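Local coordinates for protein PHO85 cyclin-10 (Saccharomyces cerevisiae, PDB 4KRD) that acts as a cyclin partner of the kinase PHO85, directing it to phosphorylate and negatively regulate glycogen synthase GSY2 and so restrain glycogen accumulation, at residues A41-T46 and T100-A105; K69-F74 and L126-K131; T111-R116 and H134-A139; S144-L147 and F151-S154. All blocks are in the same frame, centred on the assembly; numbering follows the deposited sequence.

How the contacts relate
All four contacts belong to the cyclin domain, a compact bundle of helices. Helix 99-113 supplies one side of contacts 1 and 3, whose centres are about 11 Å apart, and helix 130-148 serves contacts 2, 3 and 4. Contacts 2 and 3 meet directly, with centres about 9 Å apart: R135 NH1 hydrogen-bonds N73 O. Contacts 1 and 4 also meet, since S144 OG bonds V101 O across helices 99-113 and 130-148. Contacts 2 and 4 lie farthest apart, centres about 23 Å from each other. T100, E70 and K146, in contacts 1, 2 and 4, reach the other protein of the assembly, probably PHO85, whereas contact 3 lies inside.

Contact 1: A41-T46 and T100-A105; sequences ANFKET and TVYLVA
Next to F43, whose ring packs on A105, the carbonyl oxygen N42 O is gripped twice by a residue one turn on: T46 OG1 donates to N42 O at 2.7 Å and T46 N donates to the same N42 O at 3.0 Å, from opposite faces of the carbonyl plane. The threonine hydroxyl thus has its partner inside its own helix. Across the gap the contact is apolar. F43 has CG anti to its backbone N (chi1 -171°), which sends the ring toward helix 99-113. There the methyl A105 CB sits over one face of the ring in a CH-pi contact, displaced toward the rim, with F43 CZ to A105 CB at 3.8 Å. The side chains of Y102 and F43 run at about a right angle to each other, and F43 CD2 lies 4.2 Å from Y102 CD1. The small alanine lets the aromatic ring settle close to the opposing backbone, where F43 CE1 comes within 4.0 Å of A105 O. The pair joins helices 36-54 and 99-113 of the cyclin box deep in the domain; helix 189-203 receives N42 and L103, while V101 and V104 lean on helix 130-148.

Contact 2: K69-F74 and L126-K131; sequences KEYSNF and LNLQEK
Y71 reaches from the short helix 65-72 to the backbone oxygen of N127 and a methyl of L128, in the segment that leads into helix 130-148. Its CB points toward that segment, and CG stands anti to the backbone N (chi1 -171°), carrying the ring outward from the helix. Along the ring, F62 meets it with planes about 50° apart, and CE1 of Y71 passes L126 CD1 at 4.6 Å. At the tip, Y71 OH lies 3.5 Å from N127 O. The methyl L128 CD1 is 3.9 Å from Y71 OH; the leucine side chain crosses that of the tyrosine at about a right angle. The hydroxyl also packs against F113, with Y71 OH 3.4 Å from F113 CZ. Its firm polar partner is E132 OE1 in the first turn of helix 130-148, an oxygen that also holds Q129 N. One carboxylate oxygen thereby ties the phenol to the start of that helix.

Farther along, the backbones draw together at F74 and K131. The two acceptors F74 O and K131 O stand 3.4 Å apart without bonding; the link nearby is made instead by backbone hydrogen bonding between K131 and M76, and by K131 NZ on K77 O. L128 inserts against L50 and L51 of helix 36-54. Together these contacts seat a short connecting helix against the entrance of helix 130-148, as part of the all-helical cyclin box.

Contact 3: T111-R116 and H134-A139; sequences TLFLTR and HRMIIA
M136 reaches L112 and F113 by folding its chain: CG is anti to the backbone N, and bends at chi2 (65°) and chi3 (62°) swing the methyl CE round to face helix 99-113. L112, its CG likewise anti to the backbone N (chi1 178°), points its branch at M136, and the two side chains meet tip to tip. This is core packing of the cyclin box, joining the last turn of helix 99-113 to helix 130-148. The closest approach is L112 CD2 to M136 CE at 3.6 Å, with the sulfur a little behind, M136 SD lying 4.0 Å from the same L112 CD2.

F113 comes from the direction opposite to M136, and its ring atom F113 CZ stands 4.1 Å from M136 CE. One methyl group therefore bridges two residues of the facing helix, while the backbones stay well separated: L112 CA and M136 CA are 10.7 Å apart. No hydrogen bond crosses the gap. Neighbours close in around it, with F74 against M136, C179 and V180 of helix 166-180 against L112, and L50 of helix 36-54 against F113. Immediately after F113 the chain leaves the helix and enters strand 114-116, which pairs with strand 122-124. The two contact residues of helix 99-113 also pack on each other, L112 CG lying 3.9 Å above one face of the F113 ring, toward its rim.

Contact 4: S144-L147 and F151-S154; sequences STKL and FVHS
V152 turns its methyl CG1 onto the end of helix 130-148, touching T145 and K146. In this cyclin box the short connection between helices 130-148 and 155-162 folds back on the helix it has just left. V152 CG1 stands anti to the carbonyl carbon (chi1 -62°), which directs it at the last turns: it lies 3.4 Å from T145 O and 3.7 Å from T145 OG1. Alongside, V152 CG1 is 4.1 Å from K146 N, while the aliphatic part of the lysine comes no closer than K146 CG, 4.4 Å from V152 CG1. The touch is thus one methyl against backbone and the root of two side chains, with no hydrogen bond between the segments.

In the next shell R142 steadies both partners. Its carbonyl O is hydrogen-bonded to T145 OG1, holding the hydroxyl on the helix, and its NH1 bonds H153 O, fixing the connection beside V152. H153 is tied down further: NE2 bonds C95 O, and its ring meets those of Y97 and Y157. K146 stretches outward, where NZ forms a salt bridge with E173 and hydrogen-bonds a backbone atom of the other protein chain, probably the kinase PHO85. K146 O and F151 N also bond side chains of that chain, placing this turn at the interface. The connection closes as S154 takes the N-cap position of helix 155-162, its OG hydrogen-bonded to the backbone N of Y157.

Contact 1: A41-T46 and T100-A105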
# COMPACT_ATOMS: atom_id res chain seq x y z
N ALA B 41 4.72 16.36 20.89
CA ALA B 41 5.04 16.11 22.29
C ALA B 41 5.01 14.62 22.64
O ALA B 41 5.88 14.13 23.36
CB ALA B 41 4.09 16.90 23.20
N ASN B 42 4.01 13.90 22.14
CA ASN B 42 3.92 12.47 22.41
C ASN B 42 5.10 11.72 21.82
O ASN B 42 5.58 10.75 22.38
CB ASN B 42 2.61 11.90 21.87
CG ASN B 42 1.40 12.48 22.57
OD1 ASN B 42 1.52 13.13 23.61
ND2 ASN B 42 0.22 12.24 22.01
N PHE B 43 5.56 12.19 20.66
CA PHE B 43 6.70 11.62 19.97
C PHE B 43 7.94 11.77 20.84
O PHE B 43 8.62 10.80 21.18
CB PHE B 43 6.86 12.35 18.62
CG PHE B 43 7.87 11.73 17.69
CD1 PHE B 43 8.27 10.41 17.82
CD2 PHE B 43 8.40 12.49 16.64
CE1 PHE B 43 9.18 9.86 16.93
CE2 PHE B 43 9.31 11.95 15.75
CZ PHE B 43 9.71 10.62 15.91
N LYS B 44 8.24 13.01 21.22
CA LYS B 44 9.36 13.31 22.11
C LYS B 44 9.29 12.55 23.43
O LYS B 44 10.28 11.98 23.89
CB LYS B 44 9.45 14.81 22.36
N GLU B 45 8.11 12.51 24.04
CA GLU B 45 7.98 11.88 25.35
C GLU B 45 8.15 10.36 25.28
O GLU B 45 8.68 9.74 26.20
CB GLU B 45 6.64 12.26 26.00
CG GLU B 45 6.57 11.94 27.49
CD GLU B 45 5.21 12.25 28.08
OE1 GLU B 45 4.37 12.81 27.35
OE2 GLU B 45 4.99 11.94 29.27
N THR B 46 7.72 9.76 24.17
CA THR B 46 7.92 8.33 23.95
C THR B 46 9.41 8.03 23.91
O THR B 46 9.89 7.07 24.52
CB THR B 46 7.26 7.86 22.63
OG1 THR B 46 5.85 8.09 22.69
CG2 THR B 46 7.51 6.37 22.40
N THR B 100 -0.84 13.24 11.76
CA THR B 100 -0.76 11.82 11.40
C THR B 100 0.67 11.36 11.14
O THR B 100 1.03 10.21 11.41
CB THR B 100 -1.58 11.54 10.14
OG1 THR B 100 -2.90 12.06 10.32
CG2 THR B 100 -1.65 10.05 9.86
N VAL B 101 1.50 12.26 10.63
CA VAL B 101 2.88 11.91 10.31
C VAL B 101 3.66 11.54 11.57
O VAL B 101 4.39 10.54 11.60
CB VAL B 101 3.57 13.05 9.52
CG1 VAL B 101 5.07 12.81 9.42
CG2 VAL B 101 2.92 13.17 8.14
N TYR B 102 3.46 12.32 12.63
CA TYR B 102 4.15 12.08 13.89
C TYR B 102 3.54 10.92 14.68
O TYR B 102 4.26 10.22 15.39
CB TYR B 102 4.22 13.39 14.69
CG TYR B 102 4.92 14.47 13.89
CD1 TYR B 102 6.27 14.35 13.58
CD2 TYR B 102 4.23 15.58 13.41
CE1 TYR B 102 6.91 15.30 12.84
CE2 TYR B 102 4.88 16.55 12.67
CZ TYR B 102 6.23 16.40 12.39
OH TYR B 102 6.91 17.34 11.66
N LEU B 103 2.24 10.70 14.54
CA LEU B 103 1.61 9.55 15.20
C LEU B 103 2.18 8.25 14.62
O LEU B 103 2.51 7.32 15.35
CB LEU B 103 0.09 9.57 15.05
CG LEU B 103 -0.64 10.83 15.53
CD1 LEU B 103 -2.12 10.79 15.16
CD2 LEU B 103 -0.44 11.03 17.02
N VAL B 104 2.29 8.20 13.30
CA VAL B 104 2.89 7.04 12.64
C VAL B 104 4.37 6.92 13.00
O VAL B 104 4.88 5.82 13.24
CB VAL B 104 2.69 7.07 11.10
CG1 VAL B 104 3.57 6.03 10.44
CG2 VAL B 104 1.20 6.82 10.71
N ALA B 105 5.07 8.05 13.03
CA ALA B 105 6.47 8.06 13.44
C ALA B 105 6.63 7.48 14.83
O ALA B 105 7.57 6.72 15.11
CB ALA B 105 7.04 9.48 13.40

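Contact 2: K69-F74 and L126-K131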
# COMPACT_ATOMS: atom_id res chain seq x y z
N LYS B 69 23.54 -4.79 12.29
CA LYS B 69 24.33 -3.93 11.42
C LYS B 69 23.53 -2.72 10.94
O LYS B 69 24.03 -1.61 10.95
CB LYS B 69 24.89 -4.72 10.24
CG LYS B 69 25.26 -3.86 9.02
CD LYS B 69 26.26 -2.76 9.36
CE LYS B 69 26.22 -1.66 8.31
NZ LYS B 69 27.06 -0.48 8.68
N GLU B 70 22.29 -2.94 10.51
CA GLU B 70 21.42 -1.81 10.14
C GLU B 70 21.27 -0.84 11.32
O GLU B 70 21.42 0.38 11.17
CB GLU B 70 20.05 -2.32 9.69
CG GLU B 70 20.09 -3.22 8.47
CD GLU B 70 20.45 -2.47 7.20
OE1 GLU B 70 20.50 -1.23 7.22
OE2 GLU B 70 20.67 -3.13 6.16
N TYR B 71 20.98 -1.39 12.49
CA TYR B 71 20.74 -0.55 13.66
C TYR B 71 21.94 0.35 14.04
O TYR B 71 21.75 1.48 14.47
CB TYR B 71 20.29 -1.40 14.85
CG TYR B 71 19.82 -0.55 15.99
CD1 TYR B 71 18.52 -0.04 16.02
CD2 TYR B 71 20.68 -0.21 17.03
CE1 TYR B 71 18.09 0.77 17.05
CE2 TYR B 71 20.26 0.60 18.07
CZ TYR B 71 18.97 1.09 18.08
OH TYR B 71 18.54 1.89 19.11
N SER B 72 23.16 -0.15 13.88
CA SER B 72 24.35 0.64 14.19
C SER B 72 24.45 1.94 13.37
O SER B 72 25.16 2.87 13.75
CB SER B 72 25.62 -0.19 14.00
OG SER B 72 25.79 -0.56 12.64
N ASN B 73 23.74 2.00 12.25
CA ASN B 73 23.70 3.23 11.46
C ASN B 73 23.10 4.42 12.22
O ASN B 73 23.31 5.58 11.86
CB ASN B 73 22.94 3.01 10.13
CG ASN B 73 23.75 2.24 9.10
OD1 ASN B 73 24.97 2.44 8.98
ND2 ASN B 73 23.09 1.36 8.35
N PHE B 74 22.34 4.15 13.28
CA PHE B 74 21.70 5.23 14.03
C PHE B 74 22.65 5.95 14.99
O PHE B 74 22.38 7.08 15.39
CB PHE B 74 20.48 4.73 14.81
CG PHE B 74 19.37 4.23 13.92
CD1 PHE B 74 18.73 5.10 13.05
CD2 PHE B 74 18.98 2.90 13.95
CE1 PHE B 74 17.72 4.64 12.21
CE2 PHE B 74 17.97 2.43 13.11
CZ PHE B 74 17.33 3.30 12.25
N LEU B 126 14.77 -3.71 22.76
CA LEU B 126 16.12 -3.22 22.47
C LEU B 126 16.42 -2.01 23.31
O LEU B 126 15.52 -1.25 23.68
CB LEU B 126 16.25 -2.78 21.00
CG LEU B 126 15.86 -3.71 19.86
CD1 LEU B 126 15.66 -2.87 18.59
CD2 LEU B 126 16.94 -4.76 19.66
N ASN B 127 17.70 -1.81 23.58
CA ASN B 127 18.13 -0.63 24.29
C ASN B 127 18.25 0.56 23.34
O ASN B 127 18.86 0.45 22.28
CB ASN B 127 19.47 -0.89 24.99
CG ASN B 127 19.34 -1.90 26.14
OD1 ASN B 127 18.98 -1.53 27.25
ND2 ASN B 127 19.64 -3.16 25.87
N LEU B 128 17.64 1.67 23.72
CA LEU B 128 17.83 2.94 23.02
C LEU B 128 18.87 3.79 23.77
O LEU B 128 18.76 3.96 24.98
CB LEU B 128 16.52 3.72 23.00
CG LEU B 128 16.50 5.08 22.31
CD1 LEU B 128 16.99 5.00 20.86
CD2 LEU B 128 15.10 5.67 22.38
N GLN B 129 19.85 4.33 23.05
CA GLN B 129 20.84 5.26 23.63
C GLN B 129 20.60 6.67 23.10
O GLN B 129 20.02 6.85 22.02
CB GLN B 129 22.26 4.88 23.24
CG GLN B 129 22.66 3.45 23.50
CD GLN B 129 24.08 3.18 23.00
OE1 GLN B 129 24.27 2.74 21.86
NE2 GLN B 129 25.07 3.47 23.84
N GLU B 130 21.07 7.68 23.85
CA GLU B 130 20.87 9.07 23.46
C GLU B 130 21.56 9.39 22.15
O GLU B 130 21.09 10.21 21.37
CB GLU B 130 21.35 10.04 24.55
CG GLU B 130 21.00 11.51 24.25
CD GLU B 130 19.49 11.80 24.32
OE1 GLU B 130 18.91 11.69 25.42
OE2 GLU B 130 18.89 12.15 23.28
N LYS B 131 22.69 8.73 21.90
CA LYS B 131 23.42 8.96 20.66
C LYS B 131 22.71 8.40 19.42
O LYS B 131 23.14 8.63 18.29
CB LYS B 131 24.85 8.43 20.76
CG LYS B 131 25.70 9.15 21.79
CD LYS B 131 27.17 9.12 21.43
CE LYS B 131 27.97 10.10 22.27
NZ LYS B 131 29.34 10.30 21.71

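Contact 3: T111-R116 and H134-A139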
# COMPACT_ATOMS: atom_id res chain seq x y z
N THR B 111 7.06 0.14 17.76
CA THR B 111 7.14 -1.24 17.31
C THR B 111 8.58 -1.74 17.21
O THR B 111 8.85 -2.94 17.28
CB THR B 111 6.34 -1.45 15.99
OG1 THR B 111 6.12 -2.85 15.78
CG2 THR B 111 7.09 -0.86 14.81
N LEU B 112 9.53 -0.81 17.06
CA LEU B 112 10.93 -1.20 17.09
C LEU B 112 11.37 -1.60 18.51
O LEU B 112 12.11 -2.58 18.71
CB LEU B 112 11.81 -0.05 16.57
CG LEU B 112 13.33 -0.23 16.57
CD1 LEU B 112 13.77 -1.55 15.93
CD2 LEU B 112 14.05 0.97 15.91
N PHE B 113 10.91 -0.85 19.51
CA PHE B 113 11.50 -1.00 20.86
C PHE B 113 10.65 -1.81 21.84
O PHE B 113 11.15 -2.27 22.86
CB PHE B 113 11.85 0.38 21.45
CG PHE B 113 13.00 1.04 20.76
CD1 PHE B 113 14.30 0.62 21.00
CD2 PHE B 113 12.80 2.08 19.86
CE1 PHE B 113 15.37 1.22 20.35
CE2 PHE B 113 13.87 2.67 19.22
CZ PHE B 113 15.16 2.23 19.46
N LEU B 114 9.36 -1.97 21.54
CA LEU B 114 8.42 -2.60 22.46
C LEU B 114 7.68 -3.79 21.86
O LEU B 114 7.29 -3.77 20.68
CB LEU B 114 7.37 -1.59 22.93
CG LEU B 114 7.85 -0.36 23.71
CD1 LEU B 114 6.77 0.73 23.71
CD2 LEU B 114 8.24 -0.74 25.12
N THR B 115 7.47 -4.81 22.69
CA THR B 115 6.49 -5.85 22.38
C THR B 115 5.67 -6.14 23.65
O THR B 115 5.78 -5.41 24.65
CB THR B 115 7.19 -7.13 21.87
OG1 THR B 115 6.21 -8.07 21.40
CG2 THR B 115 8.01 -7.77 22.98
N ARG B 116 4.82 -7.17 23.60
CA ARG B 116 4.14 -7.67 24.79
C ARG B 116 4.42 -9.14 24.92
O ARG B 116 4.48 -9.85 23.92
CB ARG B 116 2.63 -7.48 24.71
CG ARG B 116 2.17 -6.05 24.76
CD ARG B 116 0.66 -6.00 24.84
NE ARG B 116 0.18 -4.63 24.76
CZ ARG B 116 0.16 -3.81 25.80
NH1 ARG B 116 0.58 -4.23 26.98
NH2 ARG B 116 -0.29 -2.57 25.65
N HIS B 134 18.86 11.23 17.47
CA HIS B 134 18.79 12.22 16.39
C HIS B 134 18.52 11.56 15.02
O HIS B 134 17.63 11.98 14.27
CB HIS B 134 20.09 13.02 16.35
CG HIS B 134 20.07 14.17 15.39
ND1 HIS B 134 20.76 14.15 14.20
CD2 HIS B 134 19.44 15.36 15.44
CE1 HIS B 134 20.56 15.29 13.56
NE2 HIS B 134 19.76 16.04 14.29
N ARG B 135 19.28 10.52 14.71
CA ARG B 135 19.14 9.83 13.43
C ARG B 135 17.87 8.98 13.39
O ARG B 135 17.31 8.76 12.32
CB ARG B 135 20.37 8.97 13.15
CG ARG B 135 21.61 9.78 12.80
CD ARG B 135 22.79 8.88 12.45
NE ARG B 135 23.95 9.64 12.02
CZ ARG B 135 25.08 9.10 11.57
NH1 ARG B 135 25.20 7.78 11.48
NH2 ARG B 135 26.08 9.88 11.20
N MET B 136 17.43 8.51 14.56
CA MET B 136 16.17 7.76 14.66
C MET B 136 14.97 8.64 14.31
O MET B 136 14.04 8.20 13.63
CB MET B 136 16.01 7.18 16.06
CG MET B 136 14.74 6.36 16.26
SD MET B 136 14.68 4.84 15.27
CE MET B 136 16.11 3.96 15.91
N ILE B 137 14.99 9.88 14.78
CA ILE B 137 13.94 10.85 14.47
C ILE B 137 13.86 11.12 12.97
O ILE B 137 12.78 11.11 12.38
CB ILE B 137 14.17 12.17 15.23
CG1 ILE B 137 13.83 11.98 16.71
CG2 ILE B 137 13.33 13.29 14.64
CD1 ILE B 137 14.33 13.12 17.61
N ILE B 138 15.01 11.37 12.37
CA ILE B 138 15.10 11.55 10.93
C ILE B 138 14.44 10.39 10.16
O ILE B 138 13.58 10.61 9.31
CB ILE B 138 16.57 11.68 10.52
CG1 ILE B 138 17.15 12.98 11.09
CG2 ILE B 138 16.72 11.70 9.00
CD1 ILE B 138 18.59 13.21 10.70
N ALA B 139 14.85 9.16 10.47
CA ALA B 139 14.32 7.98 9.78
C ALA B 139 12.82 7.76 9.99
O ALA B 139 12.08 7.46 9.03
CB ALA B 139 15.10 6.73 10.23

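Contact 4: S144-L147 and F151-S154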
# COMPACT_ATOMS: atom_id res chain seq x y z
N SER B 144 7.63 7.54 7.78
CA SER B 144 6.23 7.85 8.05
C SER B 144 5.57 8.59 6.89
O SER B 144 4.47 8.21 6.46
CB SER B 144 6.10 8.67 9.35
OG SER B 144 4.77 9.14 9.47
N THR B 145 6.22 9.63 6.37
CA THR B 145 5.65 10.38 5.26
C THR B 145 5.47 9.50 4.02
O THR B 145 4.48 9.64 3.30
CB THR B 145 6.49 11.63 4.86
OG1 THR B 145 7.77 11.23 4.37
CG2 THR B 145 6.64 12.60 6.05
N LYS B 146 6.39 8.57 3.80
CA LYS B 146 6.33 7.69 2.63
C LYS B 146 5.26 6.60 2.76
O LYS B 146 4.72 6.12 1.76
CB LYS B 146 7.71 7.07 2.35
CG LYS B 146 8.69 8.06 1.75
CD LYS B 146 9.97 7.42 1.25
CE LYS B 146 10.83 8.45 0.52
NZ LYS B 146 12.11 7.90 0.02
N LEU B 147 4.96 6.19 3.99
CA LEU B 147 3.84 5.30 4.29
C LEU B 147 2.48 5.98 4.13
O LEU B 147 1.46 5.31 3.95
CB LEU B 147 3.93 4.79 5.71
CG LEU B 147 5.01 3.76 6.05
CD1 LEU B 147 5.07 3.58 7.56
CD2 LEU B 147 4.70 2.43 5.38
N PHE B 151 2.36 12.44 -2.05
CA PHE B 151 3.46 13.33 -2.38
C PHE B 151 4.28 13.63 -1.12
O PHE B 151 3.73 14.01 -0.09
CB PHE B 151 2.96 14.62 -3.05
CG PHE B 151 2.28 14.38 -4.37
CD1 PHE B 151 3.03 14.17 -5.52
CD2 PHE B 151 0.90 14.35 -4.47
CE1 PHE B 151 2.41 13.94 -6.75
CE2 PHE B 151 0.28 14.13 -5.69
CZ PHE B 151 1.03 13.92 -6.83
N VAL B 152 5.59 13.43 -1.21
CA VAL B 152 6.47 13.77 -0.11
C VAL B 152 7.53 14.74 -0.61
O VAL B 152 7.76 14.86 -1.81
CB VAL B 152 7.16 12.54 0.50
CG1 VAL B 152 6.13 11.60 1.09
CG2 VAL B 152 8.03 11.83 -0.53
N HIS B 153 8.15 15.45 0.33
CA HIS B 153 9.26 16.33 0.01
C HIS B 153 10.36 15.57 -0.73
O HIS B 153 10.55 14.37 -0.52
CB HIS B 153 9.81 16.97 1.28
CG HIS B 153 8.83 17.85 1.97
ND1 HIS B 153 8.48 19.10 1.48
CD2 HIS B 153 8.09 17.67 3.09
CE1 HIS B 153 7.58 19.65 2.27
NE2 HIS B 153 7.33 18.80 3.26
N SER B 154 11.08 16.29 -1.57
CA SER B 154 12.17 15.69 -2.32
C SER B 154 13.25 15.18 -1.37
O SER B 154 13.39 15.69 -0.25
CB SER B 154 12.78 16.71 -3.29
OG SER B 154 13.32 17.80 -2.57